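Local coordinates for protein beta-D-glucoside glucohydrolase (Trichoderma reesei, PDB 4I8D) that probably hydrolyses terminal, non-reducing beta-D-glucosyl residues to release beta-D-glucose, as a family 3 glycosidase of cellulose breakdown, at residues Phe583-Leu588 with Val620-Ser625; Ala631-Leu636 with Phe655-Leu660. All blocks are in the same frame, centred on the assembly; numbering follows the deposited sequence. Where two conformers were deposited one is given.

Contact 1: Phe583-Leu588 with Val620-Ser625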
# COMPACT_ATOMS: atom_id res chain seq x y z
N PHE A 583 2.43 -27.49 -5.34
CA PHE A 583 3.08 -27.15 -6.61
C PHE A 583 4.53 -27.64 -6.75
O PHE A 583 5.30 -27.63 -5.79
CB PHE A 583 3.05 -25.64 -6.83
CG PHE A 583 1.67 -25.04 -6.70
CD1 PHE A 583 0.82 -24.97 -7.80
CD2 PHE A 583 1.22 -24.56 -5.47
CE1 PHE A 583 -0.44 -24.43 -7.68
CE2 PHE A 583 -0.04 -24.02 -5.35
CZ PHE A 583 -0.87 -23.95 -6.45
N ASN A 584 4.89 -28.07 -7.96
CA ASN A 584 6.26 -28.44 -8.29
C ASN A 584 6.93 -27.44 -9.23
O ASN A 584 6.35 -27.05 -10.24
CB ASN A 584 6.33 -29.85 -8.88
CG ASN A 584 6.11 -30.94 -7.85
OD1 ASN A 584 5.27 -30.79 -6.95
ND2 ASN A 584 6.84 -32.04 -7.97
N TYR A 585 8.15 -27.06 -8.88
CA TYR A 585 9.00 -26.16 -9.67
C TYR A 585 10.00 -26.99 -10.46
O TYR A 585 10.56 -27.95 -9.94
CB TYR A 585 9.75 -25.20 -8.74
CG TYR A 585 8.86 -24.17 -8.05
CD1 TYR A 585 7.75 -24.55 -7.30
CD2 TYR A 585 9.16 -22.80 -8.14
CE1 TYR A 585 6.94 -23.61 -6.68
CE2 TYR A 585 8.36 -21.85 -7.51
CZ TYR A 585 7.25 -22.26 -6.79
OH TYR A 585 6.45 -21.31 -6.18
N SER A 586 10.21 -26.65 -11.73
CA SER A 586 11.21 -27.34 -12.55
C SER A 586 11.71 -26.50 -13.72
O SER A 586 11.14 -25.44 -14.02
CB SER A 586 10.68 -28.69 -13.04
OG SER A 586 9.50 -28.51 -13.80
N ARG A 587 12.77 -26.98 -14.38
CA ARG A 587 13.35 -26.32 -15.55
C ARG A 587 13.59 -24.82 -15.33
O ARG A 587 13.07 -23.98 -16.06
CB ARG A 587 12.49 -26.59 -16.79
CG ARG A 587 12.66 -27.97 -17.39
CD ARG A 587 11.43 -28.43 -18.16
NE ARG A 587 10.66 -29.45 -17.45
CZ ARG A 587 9.36 -29.37 -17.15
NH1 ARG A 587 8.64 -28.32 -17.50
NH2 ARG A 587 8.78 -30.37 -16.49
N LEU A 588 14.37 -24.49 -14.31
CA LEU A 588 14.76 -23.10 -14.09
C LEU A 588 15.80 -22.68 -15.13
O LEU A 588 16.82 -23.35 -15.30
CB LEU A 588 15.31 -22.91 -12.68
CG LEU A 588 16.03 -21.59 -12.36
CD1 LEU A 588 15.06 -20.41 -12.37
CD2 LEU A 588 16.71 -21.70 -11.01
N VAL A 620 10.84 -20.41 -14.90
CA VAL A 620 10.65 -21.67 -14.19
C VAL A 620 9.26 -22.22 -14.53
O VAL A 620 8.34 -21.45 -14.81
CB VAL A 620 10.84 -21.51 -12.65
CG1 VAL A 620 9.93 -20.43 -12.07
CG2 VAL A 620 10.64 -22.83 -11.91
N ASP A 621 9.13 -23.54 -14.53
CA ASP A 621 7.85 -24.21 -14.76
C ASP A 621 7.19 -24.64 -13.45
O ASP A 621 7.80 -25.34 -12.64
CB ASP A 621 8.03 -25.42 -15.68
CG ASP A 621 8.04 -25.05 -17.16
OD1 ASP A 621 8.04 -23.83 -17.49
OD2 ASP A 621 8.05 -25.98 -18.00
N ILE A 622 5.95 -24.21 -13.27
CA ILE A 622 5.18 -24.55 -12.08
C ILE A 622 4.07 -25.54 -12.44
O ILE A 622 3.28 -25.29 -13.33
CB ILE A 622 4.61 -23.28 -11.38
CG1 ILE A 622 5.68 -22.63 -10.49
CG2 ILE A 622 3.44 -23.61 -10.47
CD1 ILE A 622 6.80 -21.94 -11.22
N ALA A 623 4.05 -26.68 -11.75
CA ALA A 623 3.07 -27.73 -12.02
C ALA A 623 2.23 -28.02 -10.80
O ALA A 623 2.76 -28.24 -9.71
CB ALA A 623 3.78 -29.00 -12.49
N ASN A 624 0.91 -28.01 -10.98
CA ASN A 624 -0.04 -28.30 -9.90
C ASN A 624 -0.04 -29.79 -9.56
O ASN A 624 -0.77 -30.59 -10.16
CB ASN A 624 -1.44 -27.80 -10.28
CG ASN A 624 -2.48 -28.03 -9.18
OD1 ASN A 624 -2.42 -29.00 -8.43
ND2 ASN A 624 -3.46 -27.14 -9.13
N SER A 625 0.79 -30.16 -8.58
CA SER A 625 0.95 -31.57 -8.21
C SER A 625 -0.07 -32.04 -7.17
O SER A 625 0.07 -33.14 -6.62
CB SER A 625 2.39 -31.85 -7.73
OG SER A 625 2.70 -31.13 -6.55
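Asp621 and Ser586 face each other as an antiparallel hydrogen-bonded pair, with Asp621 N to Ser586 O at 2.8 Å and Ser586 N to Asp621 O at 2.9 Å. The carboxylate of Asp621 uses OD1 on Thr667 of the next strand; the approach of Arg587 to its other oxygen is doubtful. Val620 holds CG2 anti to its backbone N, which brings that methyl 3.4 Å from Ser586 O and also against the Tyr585 ring. At the far end Phe583 lays its ring obliquely against Ile622, CD1 to CG2 4.0 Å, and CD1 also meets the CA of Asn624. Between these two places Ile622 covers one face of Tyr585: CG1 stands 3.9 Å from the ring centroid, almost on the ring normal, a CH-pi contact. Cutting Tyr585 back to alanine is likely to strip Ile622 CG1 and CD1 of the ring face they pack on and to leave Glu632 without the phenol OH it is hydrogen-bonded to. Phe583, Tyr585 and Ile622 turn inward toward the opposing strands, as in the core of a two-sheet, fibronectin type III-like beta sandwich, where strand 583-592 edges the three-stranded sheet.

Contact 2: Ala631-Leu636 with Phe655-Leu660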
# COMPACT_ATOMS: atom_id res chain seq x y z
N ALA A 631 -4.02 -21.37 -7.31
CA ALA A 631 -3.00 -20.46 -7.82
C ALA A 631 -1.75 -20.42 -6.93
O ALA A 631 -1.85 -20.46 -5.70
CB ALA A 631 -3.59 -19.07 -8.03
N GLU A 632 -0.59 -20.38 -7.58
CA GLU A 632 0.71 -20.27 -6.90
C GLU A 632 1.38 -18.95 -7.25
O GLU A 632 1.37 -18.53 -8.41
CB GLU A 632 1.64 -21.43 -7.28
CG GLU A 632 3.09 -21.31 -6.81
CD GLU A 632 3.25 -21.38 -5.30
OE1 GLU A 632 2.42 -20.80 -4.56
OE2 GLU A 632 4.22 -22.01 -4.83
N VAL A 633 1.95 -18.31 -6.25
CA VAL A 633 2.72 -17.11 -6.47
C VAL A 633 4.20 -17.48 -6.45
O VAL A 633 4.83 -17.52 -5.39
CB VAL A 633 2.38 -16.04 -5.42
CG1 VAL A 633 3.22 -14.79 -5.61
CG2 VAL A 633 0.89 -15.70 -5.48
N ALA A 634 4.73 -17.79 -7.63
CA ALA A 634 6.15 -18.10 -7.77
C ALA A 634 7.00 -16.83 -7.64
O ALA A 634 6.67 -15.79 -8.23
CB ALA A 634 6.42 -18.80 -9.09
N GLN A 635 8.07 -16.90 -6.86
CA GLN A 635 8.83 -15.70 -6.52
C GLN A 635 10.32 -15.80 -6.88
O GLN A 635 10.93 -16.86 -6.73
CB GLN A 635 8.67 -15.38 -5.03
CG GLN A 635 7.23 -15.14 -4.57
CD GLN A 635 7.05 -15.36 -3.06
OE1 GLN A 635 7.88 -14.93 -2.25
NE2 GLN A 635 5.97 -16.03 -2.70
N LEU A 636 10.88 -14.68 -7.36
CA LEU A 636 12.31 -14.58 -7.63
C LEU A 636 13.05 -13.73 -6.60
O LEU A 636 12.69 -12.56 -6.37
CB LEU A 636 12.55 -14.02 -9.04
CG LEU A 636 13.99 -13.58 -9.37
CD1 LEU A 636 14.95 -14.76 -9.48
CD2 LEU A 636 14.04 -12.73 -10.63
N PHE A 655 7.94 -11.64 -9.48
CA PHE A 655 6.87 -12.54 -9.03
C PHE A 655 5.82 -12.75 -10.13
O PHE A 655 5.43 -11.81 -10.82
CB PHE A 655 6.21 -12.03 -7.74
CG PHE A 655 5.36 -10.80 -7.93
CD1 PHE A 655 5.93 -9.53 -7.94
CD2 PHE A 655 3.98 -10.92 -8.11
CE1 PHE A 655 5.14 -8.40 -8.13
CE2 PHE A 655 3.19 -9.79 -8.30
CZ PHE A 655 3.77 -8.53 -8.31
N ALA A 656 5.36 -13.99 -10.26
CA ALA A 656 4.25 -14.31 -11.14
C ALA A 656 3.24 -15.16 -10.38
O ALA A 656 3.61 -15.89 -9.46
CB ALA A 656 4.74 -15.06 -12.37
N LYS A 657 1.98 -15.04 -10.75
CA LYS A 657 0.92 -15.88 -10.21
C LYS A 657 0.31 -16.69 -11.33
O LYS A 657 -0.09 -16.14 -12.36
CB LYS A 657 -0.15 -15.00 -9.55
CG LYS A 657 -1.20 -15.77 -8.77
CD LYS A 657 -2.03 -14.80 -7.96
CE LYS A 657 -2.92 -15.51 -6.96
NZ LYS A 657 -3.36 -14.59 -5.87
N LEU A 658 0.25 -18.01 -11.14
CA LEU A 658 -0.30 -18.93 -12.12
C LEU A 658 -1.40 -19.74 -11.47
O LEU A 658 -1.18 -20.36 -10.42
CB LEU A 658 0.78 -19.88 -12.63
CG LEU A 658 1.87 -19.44 -13.63
CD1 LEU A 658 2.62 -18.18 -13.23
CD2 LEU A 658 2.84 -20.60 -13.83
N ASN A 659 -2.59 -19.72 -12.07
CA ASN A 659 -3.71 -20.56 -11.63
C ASN A 659 -3.78 -21.84 -12.45
O ASN A 659 -3.71 -21.79 -13.67
CB ASN A 659 -5.04 -19.80 -11.72
CG ASN A 659 -6.19 -20.58 -11.10
OD1 ASN A 659 -6.18 -20.90 -9.91
ND2 ASN A 659 -7.18 -20.92 -11.92
N LEU A 660 -3.92 -22.98 -11.79
CA LEU A 660 -3.72 -24.26 -12.46
C LEU A 660 -4.69 -25.34 -11.99
O LEU A 660 -4.97 -25.44 -10.81
CB LEU A 660 -2.28 -24.74 -12.25
CG LEU A 660 -1.14 -23.81 -12.69
CD1 LEU A 660 0.15 -24.16 -11.96
CD2 LEU A 660 -0.94 -23.82 -14.21
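Lys657 runs its aliphatic chain over Val633 and Ala631 on one face of this antiparallel strand pair. CG lies 3.9 Å from Val633 CG2, and CE comes to 3.8 Å from Ala631 CB. The chain starts with CG opposite the backbone N (chi1 -172°) and stays extended beyond it, which carries the ammonium group clear of the strands. Asn659 shares this face, its CB 4.0 Å from Ala631 CB.

Beneath these side chains the backbones pair at Glu632 with Leu658 and at Ala634 with Ala656. The first pair is bonded both ways, Glu632 N to Leu658 O at 2.9 Å and Leu658 N to Glu632 O at 3.0 Å. In the second, Ala656 N reaches Ala634 O at 3.0 Å and nearly straight (163°), whereas the return bond from Ala634 N to Ala656 O is weak, bent to 120°. The CA atoms of Ala631, Val633, Phe655 and Lys657 add CH···O contacts to the opposing carbonyls.

Further out, Lys657 NZ is held by Thr85 O and Ser526 OG, and the Phe655 ring meets Trp86 edge-to-face. Gln635 NE2 bonds to Val633 O at 3.3 Å and to Gly575 O, while its OE1 pairs with Tyr637 OH. On the other face Ala634, Ala656 and Leu658 look toward strands 614-624 and 665-673, while Glu632 forms a salt bridge through OE1 to Lys528 and a hydrogen bond through OE2 with Tyr585 OH.

The hairpin is therefore mostly apolar toward the opposing sheet, except for buried Glu632, and mixed, with aromatic and charged groups, toward the rest of the enzyme. The salt bridge to Lys528 probably favours an ionised Glu632, and the two oxygen partners of Lys657 suit a charged ammonium that pins the fibronectin type III-like domain to the rest of the chain.

The centres of contacts 1 and 2 lie about 10 Å apart, in the two facing sheets of the fibronectin type III-like sandwich. Contact 1 belongs to the three-stranded sheet 583-592, 614-624, 665-673; contact 2 is in the four-stranded sheet, along the hairpin of strands 630-639 and 651-660. They come in series, since strand 614-624 is followed directly by 630-639. Besides the Tyr585-Glu632 bond, a probable hydrogen bond from Asn624 ND2 to Leu660 O at 2.8 Å stitches the sheets together, with Ile622 packed beside Ala634, Leu658 and Leu660. Through Lys657 and Phe655, contact 2 meets Thr85, Trp86 and Ser526 in the rest of the enzyme; contact 1 lies farther from the centre of the chain.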